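Local atomic coordinates of halocarboxylic acid dehalogenase DehI (Pseudomonas putida, PDB entry 3BJX), a protein that hydrolyses the carbon-halogen bond of alpha-haloacids, acting as a haloacid dehalogenase of Group I, in an all-alpha fold. Residues 66-71 with 133-138; 139-142 with 147-150. One frame throughout, in Å; residues are numbered along the deposited sequence.

Contact 1: 66-71 with 133-138. With SO4 (sulfate ion), chain G.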
loop_
_atom_site.group_PDB
_atom_site.type_symbol
_atom_site.label_atom_id
_atom_site.label_comp_id
_atom_site.label_asym_id
_atom_site.label_seq_id
_atom_site.Cartn_x
_atom_site.Cartn_y
_atom_site.Cartn_z
ATOM N N LEU A 66 -3.631 5.789 -21.723
ATOM C CA LEU A 66 -4.537 6.887 -21.433
ATOM C C LEU A 66 -4.023 7.719 -20.266
ATOM O O LEU A 66 -3.846 8.925 -20.414
ATOM C CB LEU A 66 -5.949 6.372 -21.147
ATOM C CG LEU A 66 -6.957 7.400 -20.618
ATOM C CD1 LEU A 66 -7.521 8.291 -21.723
ATOM C CD2 LEU A 66 -8.065 6.673 -19.867
ATOM N N ALA A 67 -3.779 7.068 -19.120
ATOM C CA ALA A 67 -3.190 7.712 -17.947
ATOM C C ALA A 67 -1.939 8.535 -18.259
ATOM O O ALA A 67 -1.810 9.678 -17.817
ATOM C CB ALA A 67 -2.895 6.698 -16.878
ATOM N N TRP A 68 -1.018 7.983 -19.027
ATOM C CA TRP A 68 0.163 8.763 -19.410
ATOM C C TRP A 68 -0.148 9.981 -20.300
ATOM O O TRP A 68 0.426 11.060 -20.117
ATOM C CB TRP A 68 1.213 7.873 -20.078
ATOM C CG TRP A 68 2.344 8.657 -20.619
ATOM C CD1 TRP A 68 2.669 8.825 -21.925
ATOM C CD2 TRP A 68 3.287 9.430 -19.862
ATOM N NE1 TRP A 68 3.770 9.654 -22.035
ATOM C CE2 TRP A 68 4.167 10.029 -20.777
ATOM C CE3 TRP A 68 3.481 9.662 -18.493
ATOM C CZ2 TRP A 68 5.218 10.828 -20.370
ATOM C CZ3 TRP A 68 4.519 10.470 -18.103
ATOM C CH2 TRP A 68 5.372 11.038 -19.032
ATOM N N ARG A 69 -1.058 9.802 -21.258
ATOM C CA ARG A 69 -1.466 10.853 -22.195
ATOM C C ARG A 69 -2.025 12.083 -21.466
ATOM O O ARG A 69 -1.869 13.215 -21.917
ATOM C CB ARG A 69 -2.504 10.270 -23.157
ATOM C CG ARG A 69 -3.142 11.239 -24.163
ATOM C CD ARG A 69 -4.212 10.537 -25.007
ATOM N NE ARG A 69 -3.768 9.201 -25.409
ATOM C CZ ARG A 69 -4.471 8.078 -25.259
ATOM N NH1 ARG A 69 -5.702 8.093 -24.752
ATOM N NH2 ARG A 69 -3.938 6.928 -25.651
ATOM N N ARG A 70 -2.651 11.851 -20.324
ATOM C CA ARG A 70 -3.304 12.908 -19.571
ATOM C C ARG A 70 -2.372 13.591 -18.543
ATOM O O ARG A 70 -2.685 14.672 -18.040
ATOM C CB ARG A 70 -4.556 12.345 -18.898
ATOM C CG ARG A 70 -5.381 11.461 -19.822
ATOM C CD ARG A 70 -6.383 12.266 -20.618
ATOM N NE ARG A 70 -7.508 12.537 -19.748
ATOM C CZ ARG A 70 -8.739 12.076 -19.911
ATOM N NH1 ARG A 70 -9.083 11.349 -20.971
ATOM N NH2 ARG A 70 -9.639 12.388 -18.997
ATOM N N SER A 71 -1.226 12.970 -18.272
ATOM C CA SER A 71 -0.267 13.448 -17.285
ATOM C C SER A 71 1.023 13.983 -17.910
ATOM O O SER A 71 1.778 14.691 -17.257
ATOM C CB SER A 71 0.084 12.309 -16.313
ATOM O OG SER A 71 -1.075 11.616 -15.877
ATOM N N LEU A 133 7.681 9.056 -8.541
ATOM C CA LEU A 133 6.847 9.251 -7.350
ATOM C C LEU A 133 5.720 10.274 -7.581
ATOM O O LEU A 133 4.649 10.138 -7.005
ATOM C CB LEU A 133 7.705 9.649 -6.132
ATOM C CG LEU A 133 7.040 9.849 -4.767
ATOM C CD1 LEU A 133 6.188 8.617 -4.328
ATOM C CD2 LEU A 133 8.083 10.232 -3.685
ATOM N N LEU A 134 5.957 11.275 -8.423
ATOM C CA LEU A 134 4.934 12.271 -8.761
ATOM C C LEU A 134 3.898 11.705 -9.705
ATOM O O LEU A 134 2.699 11.839 -9.463
ATOM C CB LEU A 134 5.556 13.510 -9.403
ATOM C CG LEU A 134 6.328 14.434 -8.490
ATOM C CD1 LEU A 134 7.253 15.267 -9.350
ATOM C CD2 LEU A 134 5.406 15.300 -7.579
ATOM N N LEU A 135 4.362 11.096 -10.799
ATOM C CA LEU A 135 3.469 10.405 -11.746
ATOM C C LEU A 135 2.512 9.453 -11.006
ATOM O O LEU A 135 1.304 9.637 -11.062
ATOM C CB LEU A 135 4.259 9.668 -12.840
ATOM C CG LEU A 135 3.455 8.744 -13.776
ATOM C CD1 LEU A 135 2.325 9.487 -14.478
ATOM C CD2 LEU A 135 4.323 8.057 -14.801
ATOM N N ILE A 136 3.066 8.473 -10.294
ATOM C CA ILE A 136 2.299 7.484 -9.535
ATOM C C ILE A 136 1.348 8.126 -8.517
ATOM O O ILE A 136 0.211 7.663 -8.350
ATOM C CB ILE A 136 3.262 6.446 -8.877
ATOM C CG1 ILE A 136 3.994 5.593 -9.954
ATOM C CG2 ILE A 136 2.589 5.614 -7.799
ATOM C CD1 ILE A 136 3.155 5.107 -11.105
ATOM N N THR A 137 1.811 9.194 -7.856
ATOM C CA THR A 137 0.953 10.033 -6.998
ATOM C C THR A 137 -0.155 10.773 -7.765
ATOM O O THR A 137 -1.292 10.775 -7.286
ATOM C CB THR A 137 1.758 11.028 -6.117
ATOM O OG1 THR A 137 2.814 10.326 -5.460
ATOM C CG2 THR A 137 0.859 11.664 -5.032
ATOM N N ALA A 138 0.141 11.389 -8.928
ATOM C CA ALA A 138 -0.928 12.032 -9.733
ATOM C C ALA A 138 -1.989 11.006 -10.133
ATOM O O ALA A 138 -3.200 11.241 -9.995
ATOM C CB ALA A 138 -0.368 12.727 -10.968
HETATM S S SO4 G . -8.373 11.301 -24.599
HETATM O O1 SO4 G . -7.655 10.250 -25.319
HETATM O O2 SO4 G . -8.769 12.363 -25.525
HETATM O O3 SO4 G . -9.552 10.728 -23.945
HETATM O O4 SO4 G . -7.481 11.863 -23.585
#
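L135 reaches S71 and W68 because its CG stands opposite the backbone N (chi1 172°), which sends both methyls out from helix 112-143. The two branches share the work: CD1 lies 4.0 Å from S71 CB, while CD2 lies 4.1 Å from W68 CZ3, at the benzo part of the indole. W68 also has its CG trans to the backbone N (chi1 173°); the ring thereby swings along its own helix until the benzo part nears L135, and the two side chains cross at about a right angle. On the other side of the indole NE1 is hydrogen-bonded to D40 of helix 32-45, whose T37, I41, T44 and L45 also pack on W68; the ring is thus placed between helix 32-45 and L135 of helix 112-143.

S71 turns its CB to the leucine and its hydroxyl back to its own helix. OG donates to A67 O at 2.8 Å, tilted 25° from the carbonyl plane, and is also bonded to G255 N.

Pointing from helix 63-71 to another side, R69 and R70 grip a sulfate, probably from the crystallisation liquor. R69 NH1 donates to sulfate O1 at 3.0 Å, and R70 NH1 donates to sulfate O4 at 3.1 Å; both bonds are bent. The R70 guanidinium also forms a salt bridge through NH2 with E260.

Across the two helices the contact is thus apolar and buried: carbon meets carbon, the polar groups of W68 and S71 are satisfied by other partners, and the arginines gather their charge round an anion.

Contact 2: 139-142 with 147-150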
loop_
_atom_site.group_PDB
_atom_site.type_symbol
_atom_site.label_atom_id
_atom_site.label_comp_id
_atom_site.label_asym_id
_atom_site.label_seq_id
_atom_site.Cartn_x
_atom_site.Cartn_y
_atom_site.Cartn_z
ATOM N N LEU A 139 -1.513 9.846 -10.586
ATOM C CA LEU A 139 -2.364 8.709 -10.906
ATOM C C LEU A 139 -3.153 8.146 -9.718
ATOM O O LEU A 139 -4.304 7.834 -9.882
ATOM C CB LEU A 139 -1.547 7.600 -11.572
ATOM C CG LEU A 139 -0.787 7.842 -12.890
ATOM C CD1 LEU A 139 -0.371 6.525 -13.495
ATOM C CD2 LEU A 139 -1.568 8.668 -13.898
ATOM N N SER A 140 -2.535 8.002 -8.540
ATOM C CA SER A 140 -3.193 7.351 -7.424
ATOM C C SER A 140 -4.254 8.266 -6.855
ATOM O O SER A 140 -5.377 7.836 -6.546
ATOM C CB SER A 140 -2.192 6.986 -6.334
ATOM O OG SER A 140 -2.860 6.432 -5.202
ATOM N N GLU A 141 -3.896 9.541 -6.740
ATOM C CA GLU A 141 -4.782 10.539 -6.164
ATOM C C GLU A 141 -6.084 10.726 -6.964
ATOM O O GLU A 141 -7.183 10.784 -6.386
ATOM C CB GLU A 141 -3.992 11.841 -6.023
ATOM C CG GLU A 141 -4.279 12.679 -4.796
ATOM C CD GLU A 141 -4.303 11.916 -3.486
ATOM O OE1 GLU A 141 -3.514 10.976 -3.283
ATOM O OE2 GLU A 141 -5.121 12.294 -2.633
ATOM N N SER A 142 -5.970 10.795 -8.292
ATOM C CA SER A 142 -7.137 10.934 -9.167
ATOM C C SER A 142 -7.954 9.634 -9.254
ATOM O O SER A 142 -9.200 9.656 -9.270
ATOM C CB SER A 142 -6.739 11.446 -10.555
ATOM O OG SER A 142 -5.750 10.625 -11.155
ATOM N N PRO A 147 -8.547 15.832 -6.034
ATOM C CA PRO A 147 -8.095 16.716 -7.116
ATOM C C PRO A 147 -6.584 16.680 -7.414
ATOM O O PRO A 147 -5.732 16.562 -6.519
ATOM C CB PRO A 147 -8.565 18.102 -6.656
ATOM C CG PRO A 147 -8.656 18.010 -5.181
ATOM C CD PRO A 147 -9.024 16.591 -4.855
ATOM N N VAL A 148 -6.267 16.764 -8.696
ATOM C CA VAL A 148 -4.894 16.733 -9.129
ATOM C C VAL A 148 -4.699 17.926 -10.062
ATOM O O VAL A 148 -5.314 17.992 -11.118
ATOM C CB VAL A 148 -4.562 15.388 -9.819
ATOM C CG1 VAL A 148 -3.183 15.420 -10.372
ATOM C CG2 VAL A 148 -4.661 14.273 -8.841
ATOM N N GLY A 149 -3.867 18.877 -9.640
ATOM C CA GLY A 149 -3.596 20.073 -10.424
ATOM C C GLY A 149 -4.720 21.092 -10.484
ATOM O O GLY A 149 -5.622 21.096 -9.632
ATOM N N GLY A 150 -4.674 21.939 -11.514
ATOM C CA GLY A 150 -5.629 23.031 -11.697
ATOM C C GLY A 150 -5.173 24.244 -10.915
ATOM O O GLY A 150 -5.914 25.214 -10.735
#
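A small, mainly apolar contact folds the chain back on the last turns of helix 112-143, where residues 147-150, in the loop leading to helix 155-158, come to lie beside residues 139-142. V148 carries it through a single methyl. Its CG2 sits 3.8 Å from E141 CB and 3.9 Å from S142 CB, and is also 3.8 Å from S142 N, so it rests on the backbone between two successive residues. CG1 is trans to the backbone N (chi1 175°), which leaves CG2 beside that nitrogen and directed to the helix.

E141 offers its aliphatic base to the valine and its carboxylate to arginines. OE2 forms salt bridges with R146 and R248, and OE1 with R244; these several positive charges would probably favour the ionised acid. R248 also donates to P147 O, which ties the loop, at the residue before V148, to the end of helix 230-248. Y197 of the second subunit packs on E141 as well.

The S142 hydroxyl lies between the backbone N and the carbonyl carbon (chi1 55°), a torsion from which OG reaches A138 O one turn back. G149 and G150 follow V148 with positive phi, backbone angles that glycine adopts readily. The arrangement is that of a helix C-terminus leading into a reversing loop, with a valine methyl packed on the final turn and the carbonyl of P147 bonded to R248 of helix 230-248.

Overall arrangement
From the N terminus, helix 63-71 comes first, and contact 1 joins its end to helix 112-143, closing a loop of 61 intervening residues that is mostly helical. Contact 2 follows in series: it opens on the same long helix directly after residues 133-138 and closes after only four intervening residues, where the chain turns back. The loops therefore neither nest nor cross. The centres of the two contacts are about 9 Å apart, and the contacts touch: L139 CD2 lies 3.8 Å from A67 CB, and V148 CG2 lies 3.6 Å from A138 O. Together they bring helix 63-71 and the loop before helix 155-158 against the C-terminal part of helix 112-143.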